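Local coordinates for protein citrate synthase (Metallosphaera sedula, PDB 6ABX) that probably catalyses the condensation of oxaloacetate with acetyl-CoA and water to give citrate and CoA, a step of the tricarboxylic acid cycle, at residues R262-I265 with L266-A270; D165-V168 with L169-L173. All coordinates share one frame; numbering follows the deposited sequence.

Contact 1: R262-I265 with L266-A270; sequences RAKI and LKEYA
Leu266 reaches back one turn of helix 261-270 to Arg262, its N giving a hydrogen bond of 3.0 Å to Arg262 O with an N-H...O angle of 166°. The base of the side chain packs against that same oxygen, Leu266 CG coming within 3.3 Å of Arg262 O. Lys267 N repeats the i to i-4 bond with Ala263 O, while the fully extended side chain leaves the turn for a salt bridge with Glu290 of helix 277-297. This is regular alpha-helical bonding, and its first carbonyl here belongs to a ligand-binding residue: Arg262 is part of the oxaloacetate site, and its guanidinium group runs away from the turn, pairing with Asp260 and hydrogen-bonding a bound citrate anion through NH2. Glu268 closes the next turn more loosely, N to Lys264 O measuring 3.2 Å. Its CG, placed beside its own backbone N (chi1 -70°), packs 3.3 Å from Lys264 O, and the aliphatic part of Lys264 meets the carboxylate obliquely. The opposite charges do not touch, with Lys264 NZ 6.1 Å from Glu268 OE1, so any attraction is probably modest. Tyr269 N donates to Ile265 O at 2.9 Å, and that oxygen also sits at the edge of the Tyr269 ring, near its plane. Alongside, Ile265 CG2 touches Tyr269 CD2 at 3.8 Å, the two side chains pointing the same way toward helices 34-40 and 163-174.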
ATOM      1  N   ARG A 262     -20.948 -16.055  -4.778  1.00 13.04           N
ATOM      2  CA  ARG A 262     -19.672 -16.780  -4.831  1.00 13.40           C
ATOM      3  C   ARG A 262     -19.736 -17.977  -3.882  1.00 13.48           C
ATOM      4  O   ARG A 262     -19.206 -19.065  -4.184  1.00 12.29           O
ATOM      5  CB  ARG A 262     -18.517 -15.845  -4.491  1.00 13.91           C
ATOM      6  CG  ARG A 262     -18.375 -14.634  -5.408  1.00 13.29           C
ATOM      7  CD  ARG A 262     -17.405 -13.604  -4.888  1.00 13.48           C
ATOM      8  NE  ARG A 262     -17.913 -12.992  -3.666  1.00 13.41           N
ATOM      9  CZ  ARG A 262     -17.237 -12.116  -2.935  1.00 13.95           C
ATOM     10  NH1 ARG A 262     -17.712 -11.755  -1.748  1.00 13.65           N
ATOM     11  NH2 ARG A 262     -16.051 -11.688  -3.340  1.00 13.75           N
ATOM     12  N   ALA A 263     -20.421 -17.828  -2.740  1.00 13.50           N
ATOM     13  CA  ALA A 263     -20.615 -18.949  -1.815  1.00 14.36           C
ATOM     14  C   ALA A 263     -21.498 -20.047  -2.424  1.00 14.26           C
ATOM     15  O   ALA A 263     -21.259 -21.240  -2.232  1.00 15.27           O
ATOM     16  CB  ALA A 263     -21.219 -18.478  -0.488  1.00 14.18           C
ATOM     17  N   LYS A 264     -22.566 -19.635  -3.096  1.00 14.54           N
ATOM     18  CA  LYS A 264     -23.479 -20.582  -3.748  1.00 16.58           C
ATOM     19  C   LYS A 264     -22.704 -21.413  -4.763  1.00 14.47           C
ATOM     20  O   LYS A 264     -22.870 -22.641  -4.868  1.00 14.24           O
ATOM     21  CB  LYS A 264     -24.581 -19.801  -4.434  1.00 20.62           C
ATOM     22  CG  LYS A 264     -25.643 -20.642  -5.115  1.00 25.79           C
ATOM     23  CD  LYS A 264     -26.932 -19.833  -5.305  1.00 33.59           C
ATOM     24  CE  LYS A 264     -27.869 -19.949  -4.112  1.00 47.01           C
ATOM     25  NZ  LYS A 264     -29.264 -20.226  -4.539  1.00 52.12           N
ATOM     26  N   ILE A 265     -21.844 -20.737  -5.533  1.00 14.11           N
ATOM     27  CA  ILE A 265     -21.127 -21.420  -6.597  1.00 14.08           C
ATOM     28  C   ILE A 265     -20.101 -22.373  -5.992  1.00 13.73           C
ATOM     29  O   ILE A 265     -19.974 -23.542  -6.397  1.00 14.81           O
ATOM     30  CB  ILE A 265     -20.487 -20.421  -7.583  1.00 13.05           C
ATOM     31  CG1 ILE A 265     -21.565 -19.625  -8.319  1.00 13.63           C
ATOM     32  CG2 ILE A 265     -19.555 -21.131  -8.514  1.00 13.68           C
ATOM     33  CD1 ILE A 265     -21.055 -18.425  -9.040  1.00 13.04           C
ATOM     34  N   LEU A 266     -19.341 -21.910  -4.986  1.00 14.89           N
ATOM     35  CA  LEU A 266     -18.364 -22.781  -4.365  1.00 15.11           C
ATOM     36  C   LEU A 266     -19.023 -24.018  -3.764  1.00 14.96           C
ATOM     37  O   LEU A 266     -18.481 -25.109  -3.823  1.00 15.13           O
ATOM     38  CB  LEU A 266     -17.606 -22.072  -3.233  1.00 16.28           C
ATOM     39  CG  LEU A 266     -16.577 -21.033  -3.633  1.00 19.12           C
ATOM     40  CD1 LEU A 266     -16.180 -20.204  -2.438  1.00 20.15           C
ATOM     41  CD2 LEU A 266     -15.354 -21.666  -4.263  1.00 19.25           C
ATOM     42  N   LYS A 267     -20.185 -23.849  -3.129  1.00 15.86           N
ATOM     43  CA  LYS A 267     -20.868 -24.979  -2.532  1.00 17.44           C
ATOM     44  C   LYS A 267     -21.227 -26.050  -3.599  1.00 17.01           C
ATOM     45  O   LYS A 267     -21.124 -27.259  -3.357  1.00 20.23           O
ATOM     46  CB  LYS A 267     -22.129 -24.493  -1.823  1.00 18.14           C
ATOM     47  CG  LYS A 267     -22.820 -25.591  -1.011  1.00 23.11           C
ATOM     48  CD  LYS A 267     -24.069 -25.169  -0.340  1.00 23.46           C
ATOM     49  CE  LYS A 267     -24.718 -26.370   0.327  1.00 26.91           C
ATOM     50  NZ  LYS A 267     -25.865 -25.942   1.136  1.00 31.73           N
ATOM     51  N   GLU A 268     -21.642 -25.589  -4.770  1.00 16.32           N
ATOM     52  CA  GLU A 268     -21.990 -26.496  -5.874  1.00 17.53           C
ATOM     53  C   GLU A 268     -20.741 -27.215  -6.377  1.00 19.29           C
ATOM     54  O   GLU A 268     -20.778 -28.422  -6.652  1.00 20.44           O
ATOM     55  CB  GLU A 268     -22.544 -25.699  -7.056  1.00 18.43           C
ATOM     56  CG  GLU A 268     -23.909 -25.121  -6.798  1.00 21.21           C
ATOM     57  CD  GLU A 268     -24.399 -24.107  -7.827  1.00 23.07           C
ATOM     58  OE1 GLU A 268     -25.581 -23.786  -7.775  1.00 25.23           O
ATOM     59  OE2 GLU A 268     -23.596 -23.605  -8.613  1.00 23.26           O
ATOM     60  N   TYR A 269     -19.663 -26.438  -6.607  1.00 21.65           N
ATOM     61  CA  TYR A 269     -18.449 -27.020  -7.220  1.00 22.27           C
ATOM     62  C   TYR A 269     -17.725 -27.930  -6.217  1.00 24.88           C
ATOM     63  O   TYR A 269     -17.110 -28.886  -6.619  1.00 26.23           O
ATOM     64  CB  TYR A 269     -17.537 -25.941  -7.788  1.00 21.88           C
ATOM     65  CG  TYR A 269     -17.792 -25.692  -9.252  1.00 20.08           C
ATOM     66  CD1 TYR A 269     -17.330 -26.577 -10.191  1.00 20.46           C
ATOM     67  CD2 TYR A 269     -18.562 -24.632  -9.688  1.00 20.90           C
ATOM     68  CE1 TYR A 269     -17.537 -26.368 -11.545  1.00 21.92           C
ATOM     69  CE2 TYR A 269     -18.786 -24.402 -11.038  1.00 20.68           C
ATOM     70  CZ  TYR A 269     -18.241 -25.259 -11.975  1.00 21.90           C
ATOM     71  OH  TYR A 269     -18.444 -25.111 -13.311  1.00 24.78           O
ATOM     72  N   ALA A 270     -17.872 -27.652  -4.928  1.00 24.85           N
ATOM     73  CA  ALA A 270     -17.311 -28.512  -3.893  1.00 27.74           C
ATOM     74  C   ALA A 270     -17.834 -29.942  -4.065  1.00 26.57           C
ATOM     75  O   ALA A 270     -17.150 -30.879  -3.741  1.00 26.47           O
ATOM     76  CB  ALA A 270     -17.595 -27.992  -2.503  1.00 26.95           C
TER

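Contact 2: D165-V168 with L169-L173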
ATOM      1  N   ASP A 165     -10.189 -31.741 -10.047  1.00 18.84           N
ATOM      2  CA  ASP A 165      -9.500 -30.850  -9.093  1.00 18.96           C
ATOM      3  C   ASP A 165      -9.143 -29.535  -9.794  1.00 16.28           C
ATOM      4  O   ASP A 165      -9.326 -28.451  -9.227  1.00 16.95           O
ATOM      5  CB  ASP A 165      -8.277 -31.504  -8.431  1.00 22.34           C
ATOM      6  CG  ASP A 165      -8.591 -32.417  -7.250  1.00 26.53           C
ATOM      7  OD1 ASP A 165      -9.780 -32.528  -6.891  1.00 26.74           O
ATOM      8  OD2 ASP A 165      -7.626 -32.943  -6.644  1.00 28.78           O
ATOM      9  N   THR A 166      -8.588 -29.622 -10.995  1.00 14.37           N
ATOM     10  CA  THR A 166      -8.220 -28.425 -11.722  1.00 14.98           C
ATOM     11  C   THR A 166      -9.429 -27.504 -11.887  1.00 15.47           C
ATOM     12  O   THR A 166      -9.297 -26.284 -11.698  1.00 14.25           O
ATOM     13  CB  THR A 166      -7.639 -28.748 -13.094  1.00 16.55           C
ATOM     14  OG1 THR A 166      -6.487 -29.537 -12.768  1.00 18.17           O
ATOM     15  CG2 THR A 166      -7.305 -27.515 -13.896  1.00 16.99           C
ATOM     16  N   ARG A 167     -10.561 -28.062 -12.325  1.00 14.74           N
ATOM     17  CA  ARG A 167     -11.727 -27.274 -12.572  1.00 15.88           C
ATOM     18  C   ARG A 167     -12.197 -26.546 -11.311  1.00 14.65           C
ATOM     19  O   ARG A 167     -12.571 -25.359 -11.356  1.00 12.56           O
ATOM     20  CB  ARG A 167     -12.870 -28.170 -13.055  1.00 16.21           C
ATOM     21  CG  ARG A 167     -14.121 -27.400 -13.414  1.00 18.69           C
ATOM     22  CD  ARG A 167     -13.895 -26.694 -14.722  1.00 23.59           C
ATOM     23  NE  ARG A 167     -15.094 -26.035 -15.202  1.00 27.99           N
ATOM     24  CZ  ARG A 167     -16.024 -26.618 -15.960  1.00 33.91           C
ATOM     25  NH1 ARG A 167     -15.988 -27.925 -16.197  1.00 32.47           N
ATOM     26  NH2 ARG A 167     -16.971 -25.869 -16.508  1.00 31.86           N
ATOM     27  N   VAL A 168     -12.205 -27.245 -10.175  1.00 14.24           N
ATOM     28  CA  VAL A 168     -12.629 -26.639  -8.891  1.00 14.91           C
ATOM     29  C   VAL A 168     -11.703 -25.479  -8.520  1.00 13.19           C
ATOM     30  O   VAL A 168     -12.183 -24.405  -8.153  1.00 12.71           O
ATOM     31  CB  VAL A 168     -12.749 -27.676  -7.752  1.00 15.28           C
ATOM     32  CG1 VAL A 168     -13.161 -26.968  -6.479  1.00 16.31           C
ATOM     33  CG2 VAL A 168     -13.767 -28.764  -8.114  1.00 17.69           C
ATOM     34  N   LEU A 169     -10.397 -25.656  -8.689  1.00 14.32           N
ATOM     35  CA  LEU A 169      -9.458 -24.550  -8.384  1.00 13.67           C
ATOM     36  C   LEU A 169      -9.719 -23.374  -9.336  1.00 12.93           C
ATOM     37  O   LEU A 169      -9.753 -22.180  -8.917  1.00 11.81           O
ATOM     38  CB  LEU A 169      -7.998 -24.976  -8.505  1.00 14.56           C
ATOM     39  CG  LEU A 169      -7.019 -23.840  -8.235  1.00 14.90           C
ATOM     40  CD1 LEU A 169      -7.236 -23.212  -6.892  1.00 17.61           C
ATOM     41  CD2 LEU A 169      -5.581 -24.330  -8.350  1.00 17.90           C
ATOM     42  N   ASP A 170      -9.923 -23.677 -10.632  1.00 13.19           N
ATOM     43  CA  ASP A 170     -10.123 -22.669 -11.633  1.00 12.79           C
ATOM     44  C   ASP A 170     -11.351 -21.799 -11.279  1.00 12.10           C
ATOM     45  O   ASP A 170     -11.317 -20.577 -11.284  1.00 11.85           O
ATOM     46  CB  ASP A 170     -10.282 -23.358 -12.979  1.00 14.15           C
ATOM     47  CG  ASP A 170      -9.899 -22.451 -14.105  1.00 17.04           C
ATOM     48  OD1 ASP A 170      -8.667 -22.092 -14.194  1.00 15.68           O
ATOM     49  OD2 ASP A 170     -10.822 -22.082 -14.807  1.00 23.45           O
ATOM     50  N   VAL A 171     -12.471 -22.426 -10.972  1.00 10.62           N
ATOM     51  CA  VAL A 171     -13.651 -21.692 -10.560  1.00 12.14           C
ATOM     52  C   VAL A 171     -13.409 -20.908  -9.263  1.00 11.42           C
ATOM     53  O   VAL A 171     -13.762 -19.681  -9.203  1.00 10.67           O
ATOM     54  CB  VAL A 171     -14.856 -22.630 -10.415  1.00 13.43           C
ATOM     55  CG1 VAL A 171     -16.063 -21.914  -9.792  1.00 15.46           C
ATOM     56  CG2 VAL A 171     -15.232 -23.247 -11.743  1.00 14.63           C
ATOM     57  N   SER A 172     -12.817 -21.542  -8.228  1.00 11.82           N
ATOM     58  CA  SER A 172     -12.556 -20.852  -7.025  1.00 12.80           C
ATOM     59  C   SER A 172     -11.696 -19.590  -7.215  1.00 12.07           C
ATOM     60  O   SER A 172     -12.014 -18.542  -6.611  1.00 10.58           O
ATOM     61  CB  SER A 172     -11.936 -21.781  -6.003  1.00 15.40           C
ATOM     62  OG  SER A 172     -12.700 -22.956  -5.922  1.00 20.47           O
ATOM     63  N   LEU A 173     -10.679 -19.624  -8.102  1.00 11.46           N
ATOM     64  CA  LEU A 173      -9.898 -18.436  -8.408  1.00 11.41           C
ATOM     65  C   LEU A 173     -10.729 -17.409  -9.193  1.00 10.88           C
ATOM     66  O   LEU A 173     -10.701 -16.205  -8.829  1.00 10.93           O
ATOM     67  CB  LEU A 173      -8.639 -18.825  -9.194  1.00 12.26           C
ATOM     68  CG  LEU A 173      -7.632 -19.682  -8.431  1.00 12.78           C
ATOM     69  CD1 LEU A 173      -6.555 -20.194  -9.366  1.00 13.64           C
ATOM     70  CD2 LEU A 173      -7.041 -18.893  -7.269  1.00 12.54           C
TER
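The guanidinium group of Arg167 has Val171 as its neighbour one turn along: Val171 CG2 approaches obliquely, 4.4 Å from Arg167 NE, and the contact is a loose van der Waals one. On the same turn Val171 CG2 also packs 3.4 Å from Arg167 O, the carbonyl that receives the nearly straight hydrogen bond of Val171 N (173°). The other flat group, the carboxylate of Asp170, is turned away from this pairing. With CG swung away from the backbone N (chi1 -155°), it hydrogen-bonds Ser149 through OD1 and the backbone N of Phe43 through OD2, so both oxygens of this buried acid are satisfied; of its side chain only CB touches the preceding turn, 3.3 Å from Thr166 O. The segments are successive turns of helix 163-174, a packed element of the largely helical citrate synthase fold, and Leu169 N and Asp170 N continue the i to i-4 ladder to Asp165 O and Thr166 O. At Val168 the ladder gains an extra rung. Its carbonyl oxygen accepts from Ser172 N at 2.9 Å and from Ser172 OG at 2.7 Å, the hydroxyl standing above the carbonyl plane. This serine folds back onto its own helix because OG lies beside its backbone N (chi1 -49°), which gives the hydroxyl of this buried residue a partner within its own helix. Val168 CG1 lies 4.1 Å from that OG, and both residues press against Val313 of helix 310-316.

From the N terminus, contact 2 comes first, complete within helix 163-174, and contact 1 follows some ninety residues later within helix 261-270. Each spans adjoining turns of a single helix, so neither closes a loop; they stand in series, with no nesting or crossing. In space they meet, their centres about 11 Å apart. Leu266 CD2 packs 3.4 Å from Ser172 OG, and Tyr269 lies against Val171 and Arg167, its CZ 3.6 Å from Val171 CG2. The pairing thus joins the helix that carries Arg262 of the oxaloacetate site to helix 163-174, whose other neighbours include helices 148-157 and 310-316.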